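PDB 2Q07: uncharacterized protein AF0587, which belongs to the archaeosine synthase type 1 family and, with its C-terminal PUA domain present in this fragment, probably binds RNA in archaeosine-tRNA biosynthesis. Local coordinates for residues F18-E23 against L177-G182; D30-L35 against G111-V116; K202-R207 against D216-I221. One frame throughout, in Å; residues are numbered along the deposited sequence.

Contact 1 of 3, residues F18-E23 against L177-G182; sequences FERALE and LSYQFG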
loop_
_atom_site.group_PDB
_atom_site.type_symbol
_atom_site.label_atom_id
_atom_site.label_comp_id
_atom_site.label_asym_id
_atom_site.label_seq_id
_atom_site.Cartn_x
_atom_site.Cartn_y
_atom_site.Cartn_z
ATOM N N PHE A 18 6.819 -6.171 -3.784
ATOM C CA PHE A 18 6.361 -6.347 -5.154
ATOM C C PHE A 18 5.333 -7.453 -5.310
ATOM O O PHE A 18 4.273 -7.253 -5.906
ATOM C CB PHE A 18 7.548 -6.649 -6.068
ATOM C CG PHE A 18 8.212 -5.427 -6.623
ATOM C CD1 PHE A 18 9.595 -5.350 -6.701
ATOM C CD2 PHE A 18 7.451 -4.352 -7.089
ATOM C CE1 PHE A 18 10.220 -4.227 -7.233
ATOM C CE2 PHE A 18 8.066 -3.226 -7.624
ATOM C CZ PHE A 18 9.457 -3.164 -7.695
ATOM N N GLU A 19 5.650 -8.616 -4.765
ATOM C CA GLU A 19 4.768 -9.763 -4.876
ATOM C C GLU A 19 3.465 -9.628 -4.108
ATOM O O GLU A 19 2.406 -10.005 -4.607
ATOM C CB GLU A 19 5.519 -11.030 -4.451
ATOM C CG GLU A 19 6.550 -11.476 -5.497
ATOM C CD GLU A 19 7.255 -12.774 -5.142
ATOM O OE1 GLU A 19 7.794 -13.423 -6.067
ATOM O OE2 GLU A 19 7.284 -13.143 -3.947
ATOM N N ARG A 20 3.539 -9.078 -2.901
ATOM C CA ARG A 20 2.350 -8.914 -2.080
ATOM C C ARG A 20 1.450 -7.813 -2.620
ATOM O O ARG A 20 0.224 -7.951 -2.623
ATOM C CB ARG A 20 2.748 -8.619 -0.634
ATOM C CG ARG A 20 1.582 -8.426 0.311
ATOM C CD ARG A 20 0.650 -9.613 0.296
ATOM N NE ARG A 20 -0.411 -9.460 1.280
ATOM C CZ ARG A 20 -1.345 -10.374 1.518
ATOM N NH1 ARG A 20 -1.355 -11.513 0.838
ATOM N NH2 ARG A 20 -2.267 -10.152 2.445
ATOM N N ALA A 21 2.052 -6.718 -3.073
ATOM C CA ALA A 21 1.263 -5.620 -3.611
ATOM C C ALA A 21 0.567 -6.083 -4.884
ATOM O O ALA A 21 -0.582 -5.739 -5.134
ATOM C CB ALA A 21 2.158 -4.403 -3.893
ATOM N N LEU A 22 1.260 -6.893 -5.673
ATOM C CA LEU A 22 0.700 -7.395 -6.917
ATOM C C LEU A 22 -0.520 -8.280 -6.690
ATOM O O LEU A 22 -1.465 -8.238 -7.465
ATOM C CB LEU A 22 1.761 -8.171 -7.707
ATOM C CG LEU A 22 1.384 -8.639 -9.118
ATOM C CD1 LEU A 22 1.190 -7.451 -10.049
ATOM C CD2 LEU A 22 2.489 -9.544 -9.645
ATOM N N GLU A 23 -0.521 -9.088 -5.637
ATOM C CA GLU A 23 -1.690 -9.936 -5.425
ATOM C C GLU A 23 -2.845 -9.197 -4.750
ATOM O O GLU A 23 -3.988 -9.638 -4.821
ATOM C CB GLU A 23 -1.320 -11.216 -4.648
ATOM C CG GLU A 23 -0.793 -11.038 -3.246
ATOM C CD GLU A 23 -0.488 -12.380 -2.571
ATOM O OE1 GLU A 23 -1.419 -13.203 -2.418
ATOM O OE2 GLU A 23 0.682 -12.616 -2.194
ATOM N N LEU A 177 -4.975 -2.571 4.309
ATOM C CA LEU A 177 -5.575 -3.629 5.117
ATOM C C LEU A 177 -5.384 -4.964 4.389
ATOM O O LEU A 177 -5.009 -5.982 4.983
ATOM C CB LEU A 177 -7.067 -3.344 5.305
ATOM C CG LEU A 177 -7.436 -2.382 6.429
ATOM C CD1 LEU A 177 -8.953 -2.178 6.462
ATOM C CD2 LEU A 177 -6.946 -2.968 7.761
ATOM N N SER A 178 -5.645 -4.941 3.086
ATOM C CA SER A 178 -5.501 -6.112 2.232
ATOM C C SER A 178 -4.046 -6.578 2.267
ATOM O O SER A 178 -3.758 -7.744 2.521
ATOM C CB SER A 178 -5.915 -5.748 0.804
ATOM O OG SER A 178 -5.927 -6.879 -0.044
ATOM N N TYR A 179 -3.134 -5.641 2.025
ATOM C CA TYR A 179 -1.704 -5.918 2.034
ATOM C C TYR A 179 -1.267 -6.609 3.342
ATOM O O TYR A 179 -0.726 -7.717 3.335
ATOM C CB TYR A 179 -0.936 -4.597 1.867
ATOM C CG TYR A 179 0.560 -4.750 1.711
ATOM C CD1 TYR A 179 1.144 -4.812 0.446
ATOM C CD2 TYR A 179 1.392 -4.857 2.827
ATOM C CE1 TYR A 179 2.511 -4.980 0.291
ATOM C CE2 TYR A 179 2.769 -5.027 2.686
ATOM C CZ TYR A 179 3.318 -5.090 1.412
ATOM O OH TYR A 179 4.664 -5.283 1.252
ATOM N N GLN A 180 -1.521 -5.942 4.459
ATOM C CA GLN A 180 -1.129 -6.437 5.779
ATOM C C GLN A 180 -1.889 -7.617 6.364
ATOM O O GLN A 180 -1.287 -8.473 7.009
ATOM C CB GLN A 180 -1.185 -5.292 6.785
ATOM C CG GLN A 180 -0.279 -4.132 6.448
ATOM C CD GLN A 180 -0.531 -2.935 7.333
ATOM O OE1 GLN A 180 -0.513 -3.044 8.556
ATOM N NE2 GLN A 180 -0.755 -1.781 6.719
ATOM N N PHE A 181 -3.196 -7.677 6.138
ATOM C CA PHE A 181 -4.006 -8.747 6.718
ATOM C C PHE A 181 -4.836 -9.573 5.750
ATOM O O PHE A 181 -5.456 -10.558 6.157
ATOM C CB PHE A 181 -4.947 -8.153 7.776
ATOM C CG PHE A 181 -4.268 -7.234 8.744
ATOM C CD1 PHE A 181 -4.535 -5.867 8.725
ATOM C CD2 PHE A 181 -3.347 -7.727 9.663
ATOM C CE1 PHE A 181 -3.902 -5.003 9.601
ATOM C CE2 PHE A 181 -2.700 -6.867 10.553
ATOM C CZ PHE A 181 -2.978 -5.503 10.520
ATOM N N GLY A 182 -4.871 -9.183 4.479
ATOM C CA GLY A 182 -5.649 -9.940 3.522
ATOM C C GLY A 182 -7.136 -9.820 3.782
ATOM O O GLY A 182 -7.892 -10.757 3.523
#
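Arg-20 reaches out of one helix and takes hold of the C-terminal turn of another. The two helices cross at 126°, with the short axes 9.4 Å apart, and the CA atoms of Ala-21 and Tyr-179 are the nearest pair. The CG of Arg-20 stands anti to the backbone N; a bend at chi2 (56°) then swings an otherwise extended chain to the carbonyls of Ser-178 and Tyr-179. Arg-20 NE gives the best bond, to Tyr-179 O at 2.7 Å. That oxygen lies near the guanidinium plane, and NE meets it in the carbonyl plane, on a lone pair. Arg-20 NH2 adds a weak bond to the same Tyr-179 O and another weak one to Ser-178 O at 2.8 Å, an oxygen that already accepts Gly-182 N at the end of its own helix. On the other arm, Arg-20 NH1 faces Glu-23 OE1 at 3.7 Å, a long ion pair.

Tyr-179 also has CG anti to its backbone N, which carries the ring across to the arginine stem. Arg-20 CG sits over one face, offset toward the rim, 3.7 Å from the ring centroid in a CH-pi contact, while the guanidinium plane is turned 70° from the ring. Ala-21 CB touches Tyr-179 CE1 at 4.2 Å. A positive group at the negative end of a helix dipole is probably favourable here. This is an arginine clasping a helix C-terminus where Gly-182, with positive phi, leaves the helix; it ties helix 16-24, the first of this fragment, to helix 168-181 of the pre-PUA region.

Contact 2 of 3, residues D30-L35 against G111-V116; sequences DTVLLL and GGFRKV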
loop_
_atom_site.group_PDB
_atom_site.type_symbol
_atom_site.label_atom_id
_atom_site.label_comp_id
_atom_site.label_asym_id
_atom_site.label_seq_id
_atom_site.Cartn_x
_atom_site.Cartn_y
_atom_site.Cartn_z
ATOM N N ASP A 30 -10.384 1.611 -15.811
ATOM C CA ASP A 30 -9.882 0.834 -16.936
ATOM C C ASP A 30 -8.676 1.551 -17.529
ATOM O O ASP A 30 -8.039 1.060 -18.461
ATOM C CB ASP A 30 -10.971 0.678 -17.998
ATOM C CG ASP A 30 -11.388 2.007 -18.606
ATOM O OD1 ASP A 30 -11.349 3.033 -17.902
ATOM O OD2 ASP A 30 -11.771 2.027 -19.790
ATOM N N THR A 31 -8.371 2.723 -16.980
ATOM C CA THR A 31 -7.236 3.518 -17.433
ATOM C C THR A 31 -6.261 3.733 -16.277
ATOM O O THR A 31 -6.674 3.909 -15.135
ATOM C CB THR A 31 -7.704 4.898 -17.967
ATOM O OG1 THR A 31 -8.499 4.701 -19.140
ATOM C CG2 THR A 31 -6.514 5.786 -18.316
ATOM N N VAL A 32 -4.964 3.693 -16.567
ATOM C CA VAL A 32 -3.971 3.927 -15.525
ATOM C C VAL A 32 -3.012 5.037 -15.947
ATOM O O VAL A 32 -2.480 5.029 -17.061
ATOM C CB VAL A 32 -3.152 2.656 -15.193
ATOM C CG1 VAL A 32 -2.385 2.174 -16.424
ATOM C CG2 VAL A 32 -2.184 2.954 -14.055
ATOM N N LEU A 33 -2.804 5.988 -15.046
ATOM C CA LEU A 33 -1.910 7.112 -15.277
ATOM C C LEU A 33 -0.520 6.833 -14.687
ATOM O O LEU A 33 -0.396 6.515 -13.495
ATOM C CB LEU A 33 -2.505 8.363 -14.624
ATOM C CG LEU A 33 -1.683 9.642 -14.680
ATOM C CD1 LEU A 33 -1.466 10.039 -16.129
ATOM C CD2 LEU A 33 -2.416 10.737 -13.906
ATOM N N LEU A 34 0.521 6.937 -15.509
ATOM C CA LEU A 34 1.884 6.718 -15.032
ATOM C C LEU A 34 2.517 8.080 -14.738
ATOM O O LEU A 34 2.428 9.012 -15.550
ATOM C CB LEU A 34 2.712 5.948 -16.074
ATOM C CG LEU A 34 2.095 4.649 -16.611
ATOM C CD1 LEU A 34 3.081 3.962 -17.547
ATOM C CD2 LEU A 34 1.727 3.728 -15.451
ATOM N N LEU A 35 3.157 8.183 -13.575
ATOM C CA LEU A 35 3.768 9.417 -13.126
ATOM C C LEU A 35 5.205 9.247 -12.633
ATOM O O LEU A 35 5.619 8.161 -12.238
ATOM C CB LEU A 35 2.921 10.018 -12.001
ATOM C CG LEU A 35 1.476 10.340 -12.375
ATOM C CD1 LEU A 35 0.661 10.596 -11.120
ATOM C CD2 LEU A 35 1.467 11.543 -13.307
ATOM N N GLY A 111 -3.683 -5.320 -13.395
ATOM C CA GLY A 111 -4.768 -4.359 -13.330
ATOM C C GLY A 111 -5.754 -4.494 -14.477
ATOM O O GLY A 111 -6.881 -4.001 -14.394
ATOM N N GLY A 112 -5.330 -5.160 -15.547
ATOM C CA GLY A 112 -6.191 -5.361 -16.702
ATOM C C GLY A 112 -6.664 -4.080 -17.366
ATOM O O GLY A 112 -7.774 -4.024 -17.891
ATOM N N PHE A 113 -5.818 -3.055 -17.352
ATOM C CA PHE A 113 -6.157 -1.771 -17.952
ATOM C C PHE A 113 -6.266 -1.858 -19.474
ATOM O O PHE A 113 -5.549 -2.627 -20.120
ATOM C CB PHE A 113 -5.109 -0.720 -17.584
ATOM C CG PHE A 113 -4.881 -0.576 -16.103
ATOM C CD1 PHE A 113 -3.727 -1.094 -15.509
ATOM C CD2 PHE A 113 -5.813 0.076 -15.304
ATOM C CE1 PHE A 113 -3.506 -0.963 -14.131
ATOM C CE2 PHE A 113 -5.610 0.215 -13.931
ATOM C CZ PHE A 113 -4.451 -0.307 -13.342
ATOM N N ARG A 114 -7.172 -1.070 -20.044
ATOM C CA ARG A 114 -7.338 -1.059 -21.493
ATOM C C ARG A 114 -6.477 0.049 -22.076
ATOM O O ARG A 114 -6.175 0.048 -23.263
ATOM C CB ARG A 114 -8.797 -0.821 -21.885
ATOM C CG ARG A 114 -9.368 0.523 -21.436
ATOM C CD ARG A 114 -10.648 0.854 -22.214
ATOM N NE ARG A 114 -10.434 1.955 -23.146
ATOM C CZ ARG A 114 -10.481 3.240 -22.809
ATOM N NH1 ARG A 114 -10.750 3.590 -21.560
ATOM N NH2 ARG A 114 -10.238 4.174 -23.715
ATOM N N LYS A 115 -6.081 0.993 -21.227
ATOM C CA LYS A 115 -5.255 2.106 -21.669
ATOM C C LYS A 115 -4.264 2.568 -20.599
ATOM O O LYS A 115 -4.591 2.638 -19.413
ATOM C CB LYS A 115 -6.144 3.280 -22.092
ATOM C CG LYS A 115 -5.395 4.354 -22.864
ATOM C CD LYS A 115 -5.311 5.642 -22.081
ATOM C CE LYS A 115 -6.635 6.388 -22.114
ATOM N NZ LYS A 115 -6.858 7.012 -23.444
ATOM N N VAL A 116 -3.050 2.870 -21.039
ATOM C CA VAL A 116 -1.984 3.337 -20.168
ATOM C C VAL A 116 -1.571 4.738 -20.634
ATOM O O VAL A 116 -1.122 4.904 -21.765
ATOM C CB VAL A 116 -0.733 2.402 -20.257
ATOM C CG1 VAL A 116 0.428 2.973 -19.432
ATOM C CG2 VAL A 116 -1.080 1.010 -19.792
#
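Strand 31-35 and the start of strand 115-116 run parallel, neighbours inside the five-stranded mixed sheet of the DUF5591 region (UDG-like clan), pairing Thr-31 with Lys-115 and Val-32 with Val-116. Val-32 N donates to Lys-115 O at 3.1 Å, nearly along the C=O axis. One step earlier, Asp-30 O receives Arg-114 N at 2.8 Å and more weakly Lys-115 N, so one oxygen serves two successive amides.

On the Val-32 side of the sheet, the Val-32 and Phe-113 side chains cross at about a right angle, and Val-32 CB makes a CH-pi contact over the middle of one ring face, 3.5 Å from the centroid; the opposite face rests on Gly-111 C. Val-116 lies on this side too: its CG1 presses on Leu-34 CD1 at 3.4 Å, tighter than usual for two carbons. On the other side, Thr-31 CG2 runs beside Lys-115 CE, and the lysine NZ goes on to a salt bridge with Glu-159.

At the exposed end, Asp-30 and Arg-114 lie side by side. Arg-114 NH1 reaches Asp-30 OD2 at 2.6 Å from above the carboxylate plane. The chemistry is thus divided, with a buried aliphatic and aromatic seam inside and a salt bridge closing the strand entrance, which would favour the charged form of Asp-30.

Contact 3 of 3, residues K202-R207 against D216-I221; sequences KKRLAR and DIYEKI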
loop_
_atom_site.group_PDB
_atom_site.type_symbol
_atom_site.label_atom_id
_atom_site.label_comp_id
_atom_site.label_asym_id
_atom_site.label_seq_id
_atom_site.Cartn_x
_atom_site.Cartn_y
_atom_site.Cartn_z
ATOM N N LYS A 202 -17.745 6.118 16.965
ATOM C CA LYS A 202 -16.964 7.263 17.403
ATOM C C LYS A 202 -15.614 6.765 17.888
ATOM O O LYS A 202 -14.985 7.371 18.756
ATOM C CB LYS A 202 -17.694 8.004 18.521
ATOM C CG LYS A 202 -19.022 8.587 18.081
ATOM C CD LYS A 202 -19.588 9.533 19.123
ATOM C CE LYS A 202 -20.994 9.977 18.758
ATOM N NZ LYS A 202 -21.604 10.806 19.836
ATOM N N LYS A 203 -15.183 5.646 17.308
ATOM C CA LYS A 203 -13.921 5.009 17.658
ATOM C C LYS A 203 -13.143 4.680 16.386
ATOM O O LYS A 203 -13.732 4.372 15.350
ATOM C CB LYS A 203 -14.200 3.720 18.439
ATOM C CG LYS A 203 -15.071 3.904 19.691
ATOM C CD LYS A 203 -14.338 4.660 20.811
ATOM C CE LYS A 203 -13.075 3.921 21.261
ATOM N NZ LYS A 203 -12.340 4.561 22.409
ATOM N N ARG A 204 -11.820 4.743 16.452
ATOM C CA ARG A 204 -11.020 4.432 15.273
ATOM C C ARG A 204 -10.844 2.936 15.083
ATOM O O ARG A 204 -10.694 2.180 16.041
ATOM C CB ARG A 204 -9.658 5.116 15.351
ATOM C CG ARG A 204 -8.903 4.847 16.620
ATOM C CD ARG A 204 -8.378 6.144 17.198
ATOM N NE ARG A 204 -7.192 6.644 16.511
ATOM C CZ ARG A 204 -6.556 7.756 16.867
ATOM N NH1 ARG A 204 -7.006 8.476 17.888
ATOM N NH2 ARG A 204 -5.452 8.131 16.234
ATOM N N LEU A 205 -10.869 2.517 13.824
ATOM C CA LEU A 205 -10.712 1.119 13.462
ATOM C C LEU A 205 -9.261 0.869 13.090
ATOM O O LEU A 205 -8.709 -0.199 13.349
ATOM C CB LEU A 205 -11.607 0.792 12.258
ATOM C CG LEU A 205 -13.113 1.003 12.448
ATOM C CD1 LEU A 205 -13.866 0.815 11.130
ATOM C CD2 LEU A 205 -13.608 0.013 13.475
ATOM N N ALA A 206 -8.651 1.870 12.470
ATOM C CA ALA A 206 -7.272 1.781 12.042
ATOM C C ALA A 206 -6.757 3.182 11.740
ATOM O O ALA A 206 -7.535 4.133 11.641
ATOM C CB ALA A 206 -7.179 0.896 10.784
ATOM N N ARG A 207 -5.444 3.314 11.626
ATOM C CA ARG A 207 -4.836 4.594 11.300
ATOM C C ARG A 207 -3.437 4.368 10.740
ATOM O O ARG A 207 -2.776 3.374 11.047
ATOM C CB ARG A 207 -4.763 5.515 12.530
ATOM C CG ARG A 207 -3.592 5.259 13.440
ATOM C CD ARG A 207 -3.415 6.380 14.452
ATOM N NE ARG A 207 -2.279 6.113 15.329
ATOM C CZ ARG A 207 -1.028 5.957 14.904
ATOM N NH1 ARG A 207 -0.750 6.047 13.614
ATOM N NH2 ARG A 207 -0.056 5.694 15.767
ATOM N N ASP A 216 -2.024 0.757 11.787
ATOM C CA ASP A 216 -2.115 0.315 13.164
ATOM C C ASP A 216 -3.600 -0.035 13.240
ATOM O O ASP A 216 -4.420 0.672 12.652
ATOM C CB ASP A 216 -1.799 1.454 14.144
ATOM C CG ASP A 216 -1.563 0.948 15.557
ATOM O OD1 ASP A 216 -1.892 -0.228 15.821
ATOM O OD2 ASP A 216 -1.051 1.715 16.400
ATOM N N ILE A 217 -3.953 -1.116 13.932
ATOM C CA ILE A 217 -5.357 -1.522 14.047
ATOM C C ILE A 217 -5.834 -1.521 15.490
ATOM O O ILE A 217 -5.032 -1.656 16.411
ATOM C CB ILE A 217 -5.592 -2.939 13.487
ATOM C CG1 ILE A 217 -4.707 -3.940 14.237
ATOM C CG2 ILE A 217 -5.318 -2.958 11.983
ATOM C CD1 ILE A 217 -4.973 -5.397 13.890
ATOM N N TYR A 218 -7.144 -1.395 15.680
ATOM C CA TYR A 218 -7.709 -1.379 17.020
ATOM C C TYR A 218 -8.613 -2.566 17.351
ATOM O O TYR A 218 -8.526 -3.595 16.697
ATOM C CB TYR A 218 -8.374 -0.028 17.265
ATOM C CG TYR A 218 -7.347 1.083 17.101
ATOM C CD1 TYR A 218 -7.124 1.674 15.854
ATOM C CD2 TYR A 218 -6.516 1.449 18.156
ATOM C CE1 TYR A 218 -6.096 2.600 15.664
ATOM C CE2 TYR A 218 -5.478 2.374 17.979
ATOM C CZ TYR A 218 -5.277 2.941 16.730
ATOM O OH TYR A 218 -4.251 3.828 16.535
ATOM N N GLU A 219 -9.476 -2.426 18.354
ATOM C CA GLU A 219 -10.310 -3.542 18.815
ATOM C C GLU A 219 -11.143 -4.388 17.857
ATOM O O GLU A 219 -10.988 -5.605 17.821
ATOM C CB GLU A 219 -11.224 -3.087 19.960
ATOM C CG GLU A 219 -11.602 -4.246 20.889
ATOM C CD GLU A 219 -12.684 -3.897 21.906
ATOM O OE1 GLU A 219 -12.713 -2.744 22.387
ATOM O OE2 GLU A 219 -13.493 -4.789 22.238
ATOM N N LYS A 220 -12.036 -3.761 17.105
ATOM C CA LYS A 220 -12.915 -4.482 16.186
ATOM C C LYS A 220 -12.173 -5.318 15.153
ATOM O O LYS A 220 -12.536 -6.470 14.908
ATOM C CB LYS A 220 -13.852 -3.506 15.466
ATOM C CG LYS A 220 -14.063 -2.195 16.203
ATOM C CD LYS A 220 -12.751 -1.406 16.242
ATOM C CE LYS A 220 -12.813 -0.193 17.124
ATOM N NZ LYS A 220 -11.436 0.336 17.289
ATOM N N ILE A 221 -11.134 -4.747 14.548
ATOM C CA ILE A 221 -10.373 -5.471 13.541
ATOM C C ILE A 221 -9.578 -6.609 14.156
ATOM O O ILE A 221 -9.629 -7.725 13.656
ATOM C CB ILE A 221 -9.415 -4.539 12.762
ATOM C CG1 ILE A 221 -10.234 -3.507 11.985
ATOM C CG2 ILE A 221 -8.548 -5.357 11.821
ATOM C CD1 ILE A 221 -9.432 -2.663 11.020
#
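The ring of Tyr-218 carries Arg-204 CG over one face, 3.9 Å from the centroid and offset toward the rim, and meets the backbone at Leu-205 C and Ala-206 N with its edge. The Arg-204 guanidinium, turned 54° from the ring, goes on to a salt bridge with Glu-197. Beyond the ring, the extended stem of Arg-207 passes Tyr-218 OH. Asp-216 OD2 lies over one face of the Arg-207 guanidinium, where no N-H points at it; the Asp-216 carboxylate has its salt bridge with Arg-295.

The strands form an antiparallel hairpin. Arg-207 and Asp-216 are a hydrogen-bonded pair, Asp-216 N giving a nearly straight 2.8 Å bond to Arg-207 O. Leu-205 and Ala-206 both face Leu-198, a classic beta bulge at the corner of the strand, and there Leu-205 O takes Tyr-218 N at 3.1 Å. An alanine at Tyr-218 removes the ring, and the Arg-204 stem and the bulge would probably pack more loosely.

Lys-220, bent at chi2, crosses Leu-205 at about a right angle, its CD only 3.2 Å from Leu-205 CD2. Lys-220 NZ makes a hydrogen bond to Arg-204 O modelled at 2.3 Å, so short that the lysine's placement deserves caution. Even so, the Arg-204 carbonyl, just before the corner, is met from the first turn of helix 219-227, joining hairpin and helix by a charged-donor hydrogen bond as well as packing.

How the contacts relate
Contact 1 is the middle of the three. Its centre lies about 20 Å from that of contact 2 and about 19 Å from that of contact 3, while contacts 2 and 3 are about 33 Å apart between centres, on opposite sides of the chain's centre. Contact 2 is nested in the loop that contact 1 closes, and helix 16-24 is followed in the chain by strand 31-36, though the nearest atoms of these two contacts stay about 6 Å apart. Contacts 1 and 3 do touch: Phe-181 CE1 packs on Ile-217 CG2 at 3.4 Å, and Leu-177 CD2 on Ile-221 CD1 at 4.1 Å. Helix 168-181 therefore connects the DUF5591 region with the pre-PUA hairpin, from which Asp-216 reaches strand 289-297 of the PUA domain.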